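Long-range contacts in galactan 1,3-beta-galactosidase (Phanerochaete chrysosporium, PDB 7BYX), which probably removes galactose from the ends of beta-1,3-galactan chains as a family 43 exo-beta-1,3-galactanase that also carries a carbohydrate-binding module: residues G250-Y255 with D276-A281; V355-A360 with V395-N400. The protein carries 1 engineered substitution. All coordinates share one frame; numbering follows the deposited sequence.

Overall arrangement
Two contacts, one in each domain, follow one another along the chain without nesting or crossing. After four antiparallel sheets of the N-terminal beta-propeller, as in other family 43 glycosidases, contact 1 joins the start of strand 252-259 to the turn after strand 269-276 and closes a 20-residue loop within the fifth sheet. The chain then passes into the carbohydrate-binding module, a beta sandwich. There contact 2 pairs strand 351-360 with strand 392-401 and closes a 34-residue loop that carries strands 367-373 and 379-383 of the facing sheet. The contact centres lie about 27 Å apart and their nearest atoms about 14 Å apart, so neither touches the other.

Contact 1. Residues G250-Y255 with D276-A281; sequences GSNAIY and DFSSGA
Within the fifth sheet of the beta-propeller, Asn-252 at the start of strand 252-259 accepts a hydrogen bond from the backbone N of Phe-277, where the chain leaves strand 269-276 and enters a type I turn ending at Gly-280. Phe-277 N donates to Asn-252 OD1 at 2.8 Å in an almost straight bond (176° at the hydrogen). A water molecule donates to the same Asn-252 OD1 at 2.8 Å, so two bonds grip this oxygen. The water also lies 3.1 Å from Ser-251 OG and 3.0 Å from Ser-278 OG, bridging both segments. Beside the amide stands the carboxylate of Asp-276, its plane turned 37° against it. Asp-276 OD1 accepts from Ser-278 N at 3.1 Å in an Asx turn, consistent with holding the start of the turn, while Asp-276 OD2 is hydrogen-bonded to Tyr-299 OH. A leucine in place of Asn-252 would probably leave the N-H of Phe-277 without its acceptor and the bridging water short of one partner. Further along strand 252-259, Phe-277 CE1 rests 3.7 Å from Ala-253 CB; chi1 of -81° keeps CG beside the backbone N, anti to the carbonyl carbon, and lays the ring alongside the strand. The same ring also meets His-194 on strand 189-194 and packs edge-to-face with Phe-199 on strand 197-204, joining this sheet to the preceding one. The strand pairing runs on through the backbone bonds of Ala-253 with Leu-275 and Tyr-255 with Tyr-273, and strand 242-249 lies on the other flank, through Ile-254 with Leu-247.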
# COMPACT_ATOMS: atom_id res chain seq x y z
N GLY A 250 0.69 7.62 -17.13
CA GLY A 250 0.09 7.65 -18.45
C GLY A 250 -1.40 7.82 -18.27
O GLY A 250 -1.86 8.63 -17.46
N SER A 251 -2.17 7.02 -19.01
CA SER A 251 -3.63 7.04 -18.90
C SER A 251 -4.14 6.09 -17.83
O SER A 251 -5.34 5.83 -17.78
CB SER A 251 -4.28 6.72 -20.24
OG SER A 251 -3.77 5.50 -20.74
N ASN A 252 -3.24 5.57 -17.00
CA ASN A 252 -3.60 4.71 -15.88
C ASN A 252 -3.07 5.31 -14.58
O ASN A 252 -2.92 6.53 -14.46
CB ASN A 252 -3.04 3.30 -16.09
CG ASN A 252 -3.57 2.66 -17.35
OD1 ASN A 252 -4.77 2.47 -17.49
ND2 ASN A 252 -2.68 2.33 -18.28
N ALA A 253 -2.74 4.45 -13.62
CA ALA A 253 -2.29 4.92 -12.33
C ALA A 253 -1.48 3.82 -11.68
O ALA A 253 -1.40 2.70 -12.18
CB ALA A 253 -3.48 5.33 -11.43
N ILE A 254 -0.85 4.15 -10.56
CA ILE A 254 -0.23 3.17 -9.69
C ILE A 254 -0.99 3.21 -8.38
O ILE A 254 -1.13 4.28 -7.77
CB ILE A 254 1.26 3.45 -9.46
CG1 ILE A 254 2.03 3.46 -10.78
CG2 ILE A 254 1.86 2.47 -8.43
CD1 ILE A 254 3.52 3.82 -10.60
N TYR A 255 -1.53 2.08 -7.97
CA TYR A 255 -2.13 1.95 -6.65
C TYR A 255 -1.00 1.80 -5.62
O TYR A 255 -0.20 0.86 -5.70
CB TYR A 255 -3.07 0.74 -6.62
CG TYR A 255 -3.48 0.33 -5.22
CD1 TYR A 255 -4.51 1.00 -4.56
CD2 TYR A 255 -2.83 -0.71 -4.55
CE1 TYR A 255 -4.90 0.64 -3.29
CE2 TYR A 255 -3.21 -1.08 -3.27
CZ TYR A 255 -4.24 -0.40 -2.64
OH TYR A 255 -4.62 -0.75 -1.36
N ASP A 276 -5.26 -0.16 -13.65
CA ASP A 276 -5.55 -0.01 -15.07
C ASP A 276 -6.96 0.54 -15.28
O ASP A 276 -7.93 0.04 -14.71
CB ASP A 276 -5.39 -1.33 -15.82
CG ASP A 276 -5.13 -1.11 -17.30
OD1 ASP A 276 -6.12 -0.86 -18.02
OD2 ASP A 276 -3.95 -1.12 -17.75
N PHE A 277 -7.05 1.58 -16.11
CA PHE A 277 -8.28 2.33 -16.34
C PHE A 277 -8.87 2.11 -17.72
O PHE A 277 -9.88 2.74 -18.06
CB PHE A 277 -8.02 3.83 -16.18
CG PHE A 277 -8.01 4.31 -14.77
CD1 PHE A 277 -6.95 4.01 -13.92
CD2 PHE A 277 -9.04 5.13 -14.30
CE1 PHE A 277 -6.93 4.50 -12.61
CE2 PHE A 277 -9.03 5.61 -13.01
CZ PHE A 277 -7.96 5.30 -12.16
N SER A 278 -8.27 1.25 -18.55
CA SER A 278 -8.67 1.18 -19.95
C SER A 278 -10.13 0.75 -20.09
O SER A 278 -10.89 1.36 -20.85
CB SER A 278 -7.74 0.23 -20.71
OG SER A 278 -6.40 0.73 -20.73
N SER A 279 -10.56 -0.23 -19.30
CA SER A 279 -11.95 -0.65 -19.31
C SER A 279 -12.92 0.43 -18.82
O SER A 279 -14.13 0.18 -18.75
CB SER A 279 -12.12 -1.88 -18.44
OG SER A 279 -12.51 -1.52 -17.13
N GLY A 280 -12.42 1.61 -18.45
CA GLY A 280 -13.22 2.64 -17.82
C GLY A 280 -13.55 2.41 -16.35
O GLY A 280 -14.20 3.25 -15.73
N ALA A 281 -13.13 1.28 -15.79
CA ALA A 281 -13.36 0.94 -14.38
C ALA A 281 -12.01 0.54 -13.79
O ALA A 281 -11.48 -0.53 -14.15
CB ALA A 281 -14.36 -0.20 -14.25
O HOH W 1 -5.95 3.57 -19.75

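Contact 2. Residues V355-A360 with V395-N400; sequences VALYFA and VPVKLN
Val-355, Leu-357 and Phe-359 mesh with Val-395, Val-397 and Leu-399 to form an apolar layer on one face of two antiparallel strands of the carbohydrate-binding module, the face turned to the opposing sheet. Val-355 CG2 reaches Leu-399 CD1 at 3.7 Å, the side chains crossing at about a right angle, and Leu-357 CD1 lies 3.8 Å from Val-397 CG1. Phe-359 CE2 meets Val-395 CG2 at 3.5 Å, while Val-395 CG1 sits in plane at the ring edge. A first torsion of 67° puts Phe-359 CG between the backbone N and the carbonyl carbon, which brings the ring to Val-395. Val-369, Val-371 and Val-381 of the facing sheet cover the layer.

The backbone ladder lies between the strands, the N-to-C directions of the two short segments 143° apart. Val-355 N to Val-397 O at 2.7 Å and Val-397 N to Val-355 O at 2.8 Å make one hydrogen-bonded pair; Leu-357 N to Val-395 O at 2.9 Å and Val-395 N to Leu-357 O at 3.1 Å make the next. Between them Ala-356 faces Pro-396. On the face that carries these two, Tyr-358 hydrogen-bonds to Asp-288 and packs against His-286. Next to 355-360, strand 420-426 carries Asp-420 of the galactose site and Asp-422 of the calcium site, backbone-bonded to Ala-360 and Tyr-358. Because Pro-396 occupies the non-hydrogen-bonded position, its missing N-H costs the pairing with 355-360 no bond, and adhesion rests on backbone hydrogen bonds and apolar packing rather than charge.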
# COMPACT_ATOMS: atom_id res chain seq x y z
N VAL A 355 10.24 -15.34 -5.88
CA VAL A 355 9.26 -16.42 -5.94
C VAL A 355 8.04 -15.96 -5.16
O VAL A 355 8.16 -15.56 -3.99
CB VAL A 355 9.80 -17.74 -5.35
CG1 VAL A 355 8.79 -18.86 -5.56
CG2 VAL A 355 11.14 -18.12 -5.97
N ALA A 356 6.88 -15.99 -5.79
CA ALA A 356 5.65 -15.65 -5.12
C ALA A 356 5.00 -16.91 -4.55
O ALA A 356 4.84 -17.91 -5.26
CB ALA A 356 4.71 -14.91 -6.07
N LEU A 357 4.65 -16.86 -3.28
CA LEU A 357 3.99 -17.97 -2.57
C LEU A 357 2.51 -17.64 -2.49
O LEU A 357 2.13 -16.68 -1.82
CB LEU A 357 4.59 -18.14 -1.18
CG LEU A 357 5.84 -19.02 -0.95
CD1 LEU A 357 6.83 -18.89 -2.11
CD2 LEU A 357 6.53 -18.76 0.41
N TYR A 358 1.68 -18.41 -3.18
CA TYR A 358 0.23 -18.26 -3.15
C TYR A 358 -0.35 -19.19 -2.08
O TYR A 358 -0.14 -20.41 -2.14
CB TYR A 358 -0.37 -18.57 -4.53
CG TYR A 358 -0.19 -17.43 -5.49
CD1 TYR A 358 1.07 -17.10 -5.97
CD2 TYR A 358 -1.27 -16.65 -5.88
CE1 TYR A 358 1.26 -16.05 -6.82
CE2 TYR A 358 -1.09 -15.59 -6.74
CZ TYR A 358 0.19 -15.29 -7.19
OH TYR A 358 0.41 -14.24 -8.03
N PHE A 359 -1.09 -18.64 -1.11
CA PHE A 359 -1.50 -19.42 0.04
C PHE A 359 -2.84 -18.92 0.56
O PHE A 359 -3.18 -17.75 0.39
CB PHE A 359 -0.45 -19.33 1.16
CG PHE A 359 -0.34 -17.96 1.75
CD1 PHE A 359 -1.17 -17.56 2.80
CD2 PHE A 359 0.55 -17.04 1.22
CE1 PHE A 359 -1.08 -16.29 3.33
CE2 PHE A 359 0.63 -15.76 1.73
CZ PHE A 359 -0.18 -15.38 2.79
N ALA A 360 -3.58 -19.82 1.23
CA ALA A 360 -4.72 -19.46 2.06
C ALA A 360 -4.38 -19.64 3.55
O ALA A 360 -3.75 -20.62 3.94
CB ALA A 360 -5.93 -20.32 1.72
N VAL A 395 2.68 -13.67 -1.09
CA VAL A 395 3.81 -12.94 -0.52
C VAL A 395 5.09 -13.36 -1.25
O VAL A 395 5.21 -14.53 -1.66
CB VAL A 395 3.95 -13.18 0.99
CG1 VAL A 395 2.84 -12.47 1.76
CG2 VAL A 395 3.96 -14.67 1.30
N PRO A 396 6.05 -12.47 -1.45
CA PRO A 396 7.26 -12.83 -2.19
C PRO A 396 8.41 -13.26 -1.29
O PRO A 396 8.51 -12.87 -0.12
CB PRO A 396 7.60 -11.51 -2.90
CG PRO A 396 7.21 -10.45 -1.80
CD PRO A 396 6.02 -11.04 -1.07
N VAL A 397 9.29 -14.07 -1.86
CA VAL A 397 10.54 -14.44 -1.22
C VAL A 397 11.60 -14.57 -2.31
O VAL A 397 11.32 -15.03 -3.42
CB VAL A 397 10.41 -15.74 -0.39
CG1 VAL A 397 10.02 -16.91 -1.26
CG2 VAL A 397 11.70 -16.04 0.40
N LYS A 398 12.81 -14.13 -2.00
CA LYS A 398 13.92 -14.13 -2.94
C LYS A 398 14.80 -15.35 -2.68
O LYS A 398 15.38 -15.48 -1.60
CB LYS A 398 14.72 -12.84 -2.81
CG LYS A 398 15.81 -12.69 -3.82
CD LYS A 398 15.26 -12.12 -5.11
CE LYS A 398 16.25 -11.13 -5.72
NZ LYS A 398 16.70 -10.17 -4.65
N LEU A 399 14.87 -16.26 -3.65
CA LEU A 399 15.62 -17.49 -3.48
C LEU A 399 16.74 -17.57 -4.51
O LEU A 399 16.57 -17.15 -5.66
CB LEU A 399 14.72 -18.71 -3.63
CG LEU A 399 13.48 -18.79 -2.75
CD1 LEU A 399 12.66 -19.99 -3.20
CD2 LEU A 399 13.86 -18.89 -1.27
N ASN A 400 17.88 -18.11 -4.08
CA ASN A 400 18.98 -18.42 -4.98
C ASN A 400 18.78 -19.83 -5.52
O ASN A 400 18.66 -20.78 -4.75
CB ASN A 400 20.33 -18.32 -4.28
CG ASN A 400 20.42 -17.13 -3.38
OD1 ASN A 400 20.77 -16.04 -3.82
ND2 ASN A 400 20.07 -17.31 -2.10